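PDB 5O9J: transcription initiation factor IIB,Transcription initiation factor IIB from Methanocaldococcus jannaschii, which is a mini-intein of HINT fold that probably cuts itself out of the transcription factor IIB precursor and joins the flanking parts by protein splicing. Local coordinates for residues Y61-M66 with K137-D142; M79-I82 with K88-R91; H96-I101 with D112-G117. All coordinates share one frame; numbering follows the deposited sequence.

Contact 1. Residues Y61-M66 with K137-D142; sequences YKFKFM and KLINSD
Tyr-61 and Leu-138 meet at about a right angle, the isobutyl fork of the leucine coming obliquely against the CD1 and CE1 carbons of the phenol ring. CE1 of Tyr-61 touches the branch point CG of Leu-138 at 3.5 Å. Both methyls flank the same atom, and CD2 also reaches CD1 of Tyr-61 at 3.9 Å. Leu-138 carries CG anti to its backbone N (chi1 162°), which swings the fork across to the tyrosine. A branched, purely apolar residue suits this partly exposed place, because its fork offers three carbons to the ring of the exposed Tyr-61. With an alanine here, the CE1 side of Tyr-61 would probably lose its apolar partner and the ring would be freer to turn.

The second pair is looser. CZ at the far end of the Phe-63 ring approaches the branch methyl CG2 of Ile-139 obliquely, at 4.1 Å. The beta-branched isoleucine is buried and holds that methyl close to its own backbone.

Segment 61-66 enters the edge strand 63-67 of a four-stranded antiparallel sheet, whereas 137-142 belongs to the loop leading into strand 143-154. Phe-57, on the adjoining strand 52-57, meets Phe-63 edge-to-face and is also touched by Leu-138 and Ile-139.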
loop_
_atom_site.group_PDB
_atom_site.type_symbol
_atom_site.label_atom_id
_atom_site.label_comp_id
_atom_site.label_asym_id
_atom_site.label_seq_id
_atom_site.Cartn_x
_atom_site.Cartn_y
_atom_site.Cartn_z
ATOM N N TYR A 61 10.718 8.318 -13.078
ATOM C CA TYR A 61 11.525 7.980 -11.903
ATOM C C TYR A 61 11.525 9.030 -10.790
ATOM O O TYR A 61 12.529 9.173 -10.084
ATOM C CB TYR A 61 12.975 7.701 -12.316
ATOM C CG TYR A 61 13.127 6.514 -13.236
ATOM C CD1 TYR A 61 12.426 5.338 -13.000
ATOM C CD2 TYR A 61 13.957 6.574 -14.352
ATOM C CE1 TYR A 61 12.552 4.248 -13.840
ATOM C CE2 TYR A 61 14.090 5.487 -15.202
ATOM C CZ TYR A 61 13.385 4.326 -14.940
ATOM O OH TYR A 61 13.503 3.233 -15.773
ATOM N N LYS A 62 10.418 9.749 -10.616
ATOM C CA LYS A 62 10.365 10.779 -9.579
ATOM C C LYS A 62 9.166 10.672 -8.634
ATOM O O LYS A 62 8.064 10.297 -9.043
ATOM C CB LYS A 62 10.386 12.167 -10.227
ATOM C CG LYS A 62 11.613 12.413 -11.117
ATOM C CD LYS A 62 11.340 13.459 -12.181
ATOM C CE LYS A 62 12.586 13.729 -13.005
ATOM N NZ LYS A 62 12.511 15.037 -13.719
ATOM N N PHE A 63 9.397 10.996 -7.363
ATOM C CA PHE A 63 8.323 11.086 -6.379
ATOM C C PHE A 63 7.617 12.433 -6.472
ATOM O O PHE A 63 8.178 13.477 -6.129
ATOM C CB PHE A 63 8.858 10.864 -4.967
ATOM C CG PHE A 63 9.200 9.429 -4.673
ATOM C CD1 PHE A 63 10.498 8.957 -4.830
ATOM C CD2 PHE A 63 8.221 8.549 -4.253
ATOM C CE1 PHE A 63 10.810 7.635 -4.565
ATOM C CE2 PHE A 63 8.525 7.223 -3.989
ATOM C CZ PHE A 63 9.819 6.764 -4.143
ATOM N N LYS A 64 6.374 12.379 -6.936
ATOM C CA LYS A 64 5.590 13.553 -7.300
ATOM C C LYS A 64 4.101 13.324 -7.035
ATOM O O LYS A 64 3.654 12.185 -6.968
ATOM C CB LYS A 64 5.777 13.884 -8.787
ATOM C CG LYS A 64 7.041 14.632 -9.152
ATOM C CD LYS A 64 6.898 15.220 -10.550
ATOM C CE LYS A 64 7.886 16.355 -10.787
ATOM N NZ LYS A 64 9.287 15.910 -10.591
ATOM N N PHE A 65 3.335 14.401 -6.916
ATOM C CA PHE A 65 1.883 14.283 -6.919
ATOM C C PHE A 65 1.398 13.795 -8.280
ATOM O O PHE A 65 1.774 14.349 -9.312
ATOM C CB PHE A 65 1.224 15.614 -6.566
ATOM C CG PHE A 65 1.239 15.920 -5.098
ATOM C CD1 PHE A 65 0.516 15.140 -4.210
ATOM C CD2 PHE A 65 1.989 16.978 -4.605
ATOM C CE1 PHE A 65 0.523 15.414 -2.865
ATOM C CE2 PHE A 65 2.007 17.260 -3.256
ATOM C CZ PHE A 65 1.277 16.479 -2.383
ATOM N N MET A 66 0.584 12.741 -8.272
ATOM C CA MET A 66 0.026 12.158 -9.494
ATOM C C MET A 66 -1.479 11.983 -9.348
ATOM O O MET A 66 -1.954 11.543 -8.293
ATOM C CB MET A 66 0.656 10.797 -9.809
ATOM C CG MET A 66 2.170 10.815 -10.051
ATOM S SD MET A 66 2.588 11.498 -11.660
ATOM C CE MET A 66 1.921 10.253 -12.760
ATOM N N LYS A 137 15.459 -0.955 -6.469
ATOM C CA LYS A 137 16.697 -0.901 -7.270
ATOM C C LYS A 137 16.571 0.135 -8.406
ATOM O O LYS A 137 17.549 0.476 -9.076
ATOM C CB LYS A 137 17.059 -2.300 -7.812
ATOM C CG LYS A 137 18.528 -2.722 -7.658
ATOM C CD LYS A 137 18.529 -4.075 -6.977
ATOM C CE LYS A 137 19.853 -4.589 -6.612
ATOM N NZ LYS A 137 19.762 -5.952 -5.988
ATOM N N LEU A 138 15.359 0.650 -8.580
ATOM C CA LEU A 138 15.024 1.592 -9.643
ATOM C C LEU A 138 14.664 2.941 -9.016
ATOM O O LEU A 138 14.709 4.004 -9.659
ATOM C CB LEU A 138 13.882 1.004 -10.487
ATOM C CG LEU A 138 12.943 1.720 -11.446
ATOM C CD1 LEU A 138 12.360 0.723 -12.414
ATOM C CD2 LEU A 138 11.816 2.298 -10.701
ATOM N N ILE A 139 14.300 2.867 -7.741
ATOM C CA ILE A 139 14.318 4.024 -6.861
ATOM C C ILE A 139 15.741 4.187 -6.308
ATOM O O ILE A 139 16.446 3.194 -6.124
ATOM C CB ILE A 139 13.322 3.876 -5.690
ATOM C CG1 ILE A 139 13.620 2.600 -4.886
ATOM C CG2 ILE A 139 11.889 3.887 -6.198
ATOM C CD1 ILE A 139 12.498 2.146 -3.964
ATOM N N ASN A 140 16.163 5.420 -6.037
ATOM C CA ASN A 140 17.528 5.647 -5.546
ATOM C C ASN A 140 17.569 5.542 -4.017
ATOM O O ASN A 140 17.720 6.534 -3.303
ATOM C CB ASN A 140 18.077 7.006 -6.021
ATOM C CG ASN A 140 19.556 7.187 -5.700
ATOM O OD1 ASN A 140 19.960 8.160 -5.061
ATOM N ND2 ASN A 140 20.367 6.233 -6.136
ATOM N N SER A 141 17.439 4.315 -3.525
ATOM C CA SER A 141 17.314 4.075 -2.092
ATOM C C SER A 141 18.356 3.104 -1.544
ATOM O O SER A 141 18.850 2.232 -2.256
ATOM C CB SER A 141 15.917 3.542 -1.767
ATOM O OG SER A 141 15.745 3.392 -0.371
ATOM N N ASP A 142 18.695 3.277 -0.272
ATOM C CA ASP A 142 19.439 2.263 0.460
ATOM C C ASP A 142 18.444 1.228 0.954
ATOM O O ASP A 142 17.260 1.522 1.064
ATOM C CB ASP A 142 20.214 2.878 1.623
ATOM C CG ASP A 142 21.392 3.711 1.159
ATOM O OD1 ASP A 142 22.108 3.263 0.234
ATOM O OD2 ASP A 142 21.601 4.808 1.719
#

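Contact 2. Residues M79-I82 with K88-R91; sequences MFEI and KKVR
Ile-82 and Val-90 form an antiparallel hydrogen-bonded pair between strands 79-82 and 88-91, whose short axes approach to 4.7 Å with N-to-C directions 171° apart. The amide N of Ile-82 donates to Val-90 O at 3.0 Å, and the amide N of Val-90 returns a bond to Ile-82 O at 3.1 Å. At the neighbouring position, one residue back in the first strand and one forward in the second, Glu-81 and Arg-91 make a non-hydrogen-bonded pair, where the alpha carbons close in. There CA-H...O contacts join the strands: CA of Arg-91 sits 3.3 Å from Phe-80 O, and CA of Glu-81 faces Val-90 O.

These strands are the two arms of a beta hairpin in the HINT fold. Strand 88-92 is the outer strand of its four-stranded sheet, and 79-84 is backed on its other flank by strand 143-154.

The two faces differ in chemistry. On one, CB of Ile-82 packs against CG1 of Val-90; beta-branched residues suit an extended backbone and a buried face, and here Val-90 also meets Tyr-130 and Phe-179. On the other, Glu-81 and Arg-91 pair their charges. OE2 of Glu-81 lies at the edge of the Arg-91 guanidinium, near its plane, although the carboxylate plane is turned 74° from it, and the direct salt bridge is long, OE2 of Glu-81 to NE of Arg-91 being 3.8 Å. A water closes it, donating to Glu-81 OE2 at 2.6 Å and accepting from Arg-91 NE at 2.8 Å. The other carboxylate oxygen, OE1, is bonded by ND2 of Asn-152 on strand 143-154, so both ends of the carboxylate are held. Met-79, its flexible chain bent at the sulfur, lays CE on CB of Arg-91 at 3.8 Å.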
loop_
_atom_site.group_PDB
_atom_site.type_symbol
_atom_site.label_atom_id
_atom_site.label_comp_id
_atom_site.label_asym_id
_atom_site.label_seq_id
_atom_site.Cartn_x
_atom_site.Cartn_y
_atom_site.Cartn_z
ATOM N N MET A 79 -6.368 -9.577 7.789
ATOM C CA MET A 79 -5.135 -9.036 7.257
ATOM C C MET A 79 -3.978 -9.512 8.099
ATOM O O MET A 79 -4.140 -9.789 9.290
ATOM C CB MET A 79 -5.173 -7.516 7.220
ATOM C CG MET A 79 -6.105 -6.949 6.168
ATOM S SD MET A 79 -5.974 -5.165 6.176
ATOM C CE MET A 79 -5.661 -4.924 7.924
ATOM N N PHE A 80 -2.811 -9.615 7.473
ATOM C CA PHE A 80 -1.608 -10.034 8.170
ATOM C C PHE A 80 -0.890 -8.822 8.703
ATOM O O PHE A 80 -0.699 -7.843 7.985
ATOM C CB PHE A 80 -0.686 -10.824 7.246
ATOM C CG PHE A 80 -1.238 -12.157 6.829
ATOM C CD1 PHE A 80 -2.264 -12.240 5.899
ATOM C CD2 PHE A 80 -0.715 -13.332 7.352
ATOM C CE1 PHE A 80 -2.768 -13.470 5.507
ATOM C CE2 PHE A 80 -1.213 -14.562 6.968
ATOM C CZ PHE A 80 -2.245 -14.631 6.043
ATOM N N GLU A 81 -0.512 -8.872 9.971
ATOM C CA GLU A 81 0.388 -7.868 10.514
ATOM C C GLU A 81 1.785 -8.457 10.615
ATOM O O GLU A 81 2.015 -9.395 11.370
ATOM C CB GLU A 81 -0.092 -7.378 11.876
ATOM C CG GLU A 81 0.765 -6.287 12.467
ATOM C CD GLU A 81 0.399 -5.989 13.902
ATOM O OE1 GLU A 81 0.515 -6.910 14.735
ATOM O OE2 GLU A 81 -0.005 -4.843 14.197
ATOM N N ILE A 82 2.707 -7.927 9.817
ATOM C CA ILE A 82 4.107 -8.332 9.880
ATOM C C ILE A 82 4.866 -7.413 10.817
ATOM O O ILE A 82 4.836 -6.200 10.643
ATOM C CB ILE A 82 4.792 -8.283 8.501
ATOM C CG1 ILE A 82 4.017 -9.103 7.477
ATOM C CG2 ILE A 82 6.221 -8.798 8.601
ATOM C CD1 ILE A 82 4.558 -8.949 6.067
ATOM N N LYS A 88 9.042 -2.256 13.745
ATOM C CA LYS A 88 8.394 -1.789 12.525
ATOM C C LYS A 88 7.329 -2.806 12.141
ATOM O O LYS A 88 7.524 -4.012 12.306
ATOM C CB LYS A 88 9.397 -1.612 11.383
ATOM C CG LYS A 88 10.156 -0.307 11.394
ATOM C CD LYS A 88 11.224 -0.289 10.309
ATOM C CE LYS A 88 11.967 1.037 10.292
ATOM N NZ LYS A 88 13.429 0.855 10.044
ATOM N N LYS A 89 6.201 -2.331 11.636
ATOM C CA LYS A 89 5.116 -3.241 11.309
ATOM C C LYS A 89 4.219 -2.709 10.201
ATOM O O LYS A 89 4.135 -1.507 9.971
ATOM C CB LYS A 89 4.284 -3.541 12.560
ATOM C CG LYS A 89 3.591 -2.333 13.161
ATOM C CD LYS A 89 3.066 -2.644 14.556
ATOM C CE LYS A 89 4.186 -2.620 15.590
ATOM N NZ LYS A 89 3.685 -2.844 16.982
ATOM N N VAL A 90 3.552 -3.626 9.511
ATOM C CA VAL A 90 2.654 -3.254 8.431
ATOM C C VAL A 90 1.480 -4.223 8.407
ATOM O O VAL A 90 1.638 -5.396 8.738
ATOM C CB VAL A 90 3.395 -3.240 7.066
ATOM C CG1 VAL A 90 3.932 -4.626 6.718
ATOM C CG2 VAL A 90 2.496 -2.706 5.962
ATOM N N ARG A 91 0.299 -3.731 8.046
ATOM C CA ARG A 91 -0.878 -4.589 7.902
ATOM C C ARG A 91 -1.296 -4.693 6.446
ATOM O O ARG A 91 -1.648 -3.687 5.827
ATOM C CB ARG A 91 -2.051 -4.054 8.719
ATOM C CG ARG A 91 -1.804 -3.937 10.204
ATOM C CD ARG A 91 -3.047 -3.374 10.884
ATOM N NE ARG A 91 -3.059 -3.642 12.315
ATOM C CZ ARG A 91 -4.165 -3.815 13.030
ATOM N NH1 ARG A 91 -4.076 -4.061 14.330
ATOM N NH2 ARG A 91 -5.357 -3.747 12.446
HETATM O O HOH W 1 -0.525 -2.634 12.921
#

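Contact 3. Residues H96-I101 with D112-G117; sequences HSVFTI and DELKVG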
loop_
_atom_site.group_PDB
_atom_site.type_symbol
_atom_site.label_atom_id
_atom_site.label_comp_id
_atom_site.label_asym_id
_atom_site.label_seq_id
_atom_site.Cartn_x
_atom_site.Cartn_y
_atom_site.Cartn_z
ATOM N N HIS A 96 -0.496 -9.925 -1.030
ATOM C CA HIS A 96 0.674 -9.072 -1.226
ATOM C C HIS A 96 1.952 -9.861 -1.061
ATOM O O HIS A 96 2.002 -10.833 -0.309
ATOM C CB HIS A 96 0.676 -7.891 -0.257
ATOM C CG HIS A 96 -0.299 -6.822 -0.616
ATOM N ND1 HIS A 96 -1.613 -6.834 -0.196
ATOM C CD2 HIS A 96 -0.160 -5.705 -1.377
ATOM C CE1 HIS A 96 -2.236 -5.776 -0.671
ATOM N NE2 HIS A 96 -1.378 -5.074 -1.394
ATOM N N SER A 97 2.997 -9.429 -1.759
ATOM C CA SER A 97 4.281 -10.092 -1.637
ATOM C C SER A 97 5.351 -9.087 -1.228
ATOM O O SER A 97 5.216 -7.885 -1.477
ATOM C CB SER A 97 4.658 -10.773 -2.948
ATOM O OG SER A 97 4.944 -9.804 -3.939
ATOM N N VAL A 98 6.407 -9.581 -0.595
ATOM C CA VAL A 98 7.474 -8.718 -0.108
ATOM C C VAL A 98 8.839 -9.344 -0.361
ATOM O O VAL A 98 8.995 -10.566 -0.297
ATOM C CB VAL A 98 7.323 -8.429 1.399
ATOM C CG1 VAL A 98 6.127 -7.534 1.650
ATOM C CG2 VAL A 98 7.183 -9.723 2.173
ATOM N N PHE A 99 9.827 -8.504 -0.654
ATOM C CA PHE A 99 11.178 -8.992 -0.897
ATOM C C PHE A 99 11.719 -9.695 0.326
ATOM O O PHE A 99 11.792 -9.117 1.407
ATOM C CB PHE A 99 12.104 -7.850 -1.304
ATOM C CG PHE A 99 12.019 -7.509 -2.756
ATOM C CD1 PHE A 99 11.229 -8.264 -3.602
ATOM C CD2 PHE A 99 12.740 -6.458 -3.281
ATOM C CE1 PHE A 99 11.146 -7.968 -4.941
ATOM C CE2 PHE A 99 12.671 -6.165 -4.627
ATOM C CZ PHE A 99 11.866 -6.915 -5.455
ATOM N N THR A 100 12.082 -10.958 0.139
ATOM C CA THR A 100 12.580 -11.800 1.219
ATOM C C THR A 100 13.869 -12.474 0.766
ATOM O O THR A 100 14.066 -12.710 -0.425
ATOM C CB THR A 100 11.555 -12.890 1.622
ATOM O OG1 THR A 100 10.230 -12.345 1.606
ATOM C CG2 THR A 100 11.850 -13.434 3.010
ATOM N N ILE A 101 14.748 -12.793 1.706
ATOM C CA ILE A 101 15.885 -13.629 1.363
ATOM C C ILE A 101 15.469 -15.087 1.440
ATOM O O ILE A 101 15.108 -15.595 2.493
ATOM C CB ILE A 101 17.094 -13.378 2.270
ATOM C CG1 ILE A 101 17.620 -11.962 2.027
ATOM C CG2 ILE A 101 18.179 -14.404 1.982
ATOM C CD1 ILE A 101 18.955 -11.670 2.669
ATOM N N ASP A 112 1.507 -14.578 3.214
ATOM C CA ASP A 112 0.973 -15.737 3.928
ATOM C C ASP A 112 1.944 -16.920 3.887
ATOM O O ASP A 112 1.717 -17.937 4.537
ATOM C CB ASP A 112 -0.399 -16.139 3.363
ATOM C CG ASP A 112 -0.349 -16.520 1.893
ATOM O OD1 ASP A 112 0.694 -16.303 1.243
ATOM O OD2 ASP A 112 -1.372 -17.030 1.382
ATOM N N GLU A 113 3.032 -16.771 3.138
ATOM C CA GLU A 113 4.066 -17.800 3.074
ATOM C C GLU A 113 5.314 -17.376 3.843
ATOM O O GLU A 113 6.315 -18.094 3.884
ATOM C CB GLU A 113 4.418 -18.117 1.622
ATOM C CG GLU A 113 3.246 -18.653 0.807
ATOM C CD GLU A 113 3.651 -19.106 -0.589
ATOM O OE1 GLU A 113 4.866 -19.152 -0.880
ATOM O OE2 GLU A 113 2.747 -19.417 -1.399
ATOM N N LEU A 114 5.251 -16.203 4.458
ATOM C CA LEU A 114 6.342 -15.736 5.302
ATOM C C LEU A 114 6.366 -16.489 6.627
ATOM O O LEU A 114 5.334 -16.963 7.101
ATOM C CB LEU A 114 6.217 -14.239 5.559
ATOM C CG LEU A 114 6.485 -13.311 4.381
ATOM C CD1 LEU A 114 6.071 -11.911 4.766
ATOM C CD2 LEU A 114 7.956 -13.355 4.008
ATOM N N LYS A 115 7.551 -16.582 7.219
ATOM C CA LYS A 115 7.730 -17.251 8.501
ATOM C C LYS A 115 8.552 -16.384 9.438
ATOM O O LYS A 115 9.398 -15.621 8.989
ATOM C CB LYS A 115 8.411 -18.606 8.299
ATOM C CG LYS A 115 7.583 -19.588 7.480
ATOM C CD LYS A 115 8.430 -20.732 6.935
ATOM C CE LYS A 115 9.498 -20.225 5.974
ATOM N NZ LYS A 115 10.154 -21.334 5.223
ATOM N N VAL A 116 8.299 -16.493 10.740
ATOM C CA VAL A 116 9.115 -15.811 11.744
ATOM C C VAL A 116 10.579 -16.171 11.508
ATOM O O VAL A 116 10.887 -17.314 11.184
ATOM C CB VAL A 116 8.692 -16.195 13.189
ATOM C CG1 VAL A 116 9.638 -15.581 14.217
ATOM C CG2 VAL A 116 7.254 -15.766 13.459
ATOM N N GLY A 117 11.475 -15.198 11.629
ATOM C CA GLY A 117 12.872 -15.438 11.325
ATOM C C GLY A 117 13.264 -15.115 9.891
ATOM O O GLY A 117 14.454 -14.965 9.587
#
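Segment 96-101 begins with the histidine of the Thr-93 to His-96 sequence, which matches the TxxH motif of inteins and other HINT domains, and its buried side is closed here by the loop between strands 105-110 and 119-123. Leu-114 is the residue that this loop turns inward. Its CB points toward the strand, and the two methyls of its fork each meet a different residue. CD1 lies 3.6 Å from CG2 of Val-98, the two side chains crossing at about a right angle, while CD2 rests 3.5 Å from OG1 of Thr-100 and 4.0 Å from its CG2. Val-98 and Thr-100, two apart on an extended strand, face the same way, and a forked leucine suits the task of touching both. Leu-120 of strand 119-123 packs on all three residues, adding to this core.

At the start of segment 112-117 Asp-112 forms salt bridges through OD2 with Arg-94 and Arg-110.

A buried hydroxyl beside a leucine methyl needs a polar mate, and Thr-100 finds one on its own strand. With OG1 placed beside the backbone N (chi1 -40°) and CG2 anti to it, the methyl adds to the apolar contact as the hydroxyl turns back to the chain. OG1 donates to Val-98 O at 2.9 Å, approaching from above the carbonyl plane, 43° out of it.

Along the chain, contacts 2 and 3 come in series, and both fall between the two segments of contact 1. Contact 1 stands apart, its centre about 23 Å from the centres of both others, and bridges the edge of the sheet holding strand 63-67 to the loop ahead of strand 143-154. The centres of contacts 2 and 3 lie about 11 Å apart, and the contacts touch: CD1 of Ile-82 meets CD1 of Leu-114 at 3.6 Å, and Phe-80 packs on Asp-112. Strands 88-92 and 96-102 follow one another but belong to different sheets, so this shared core ties two sheets together beside the presumed splicing motif, while contact 1 joins more distant parts of the same HINT domain.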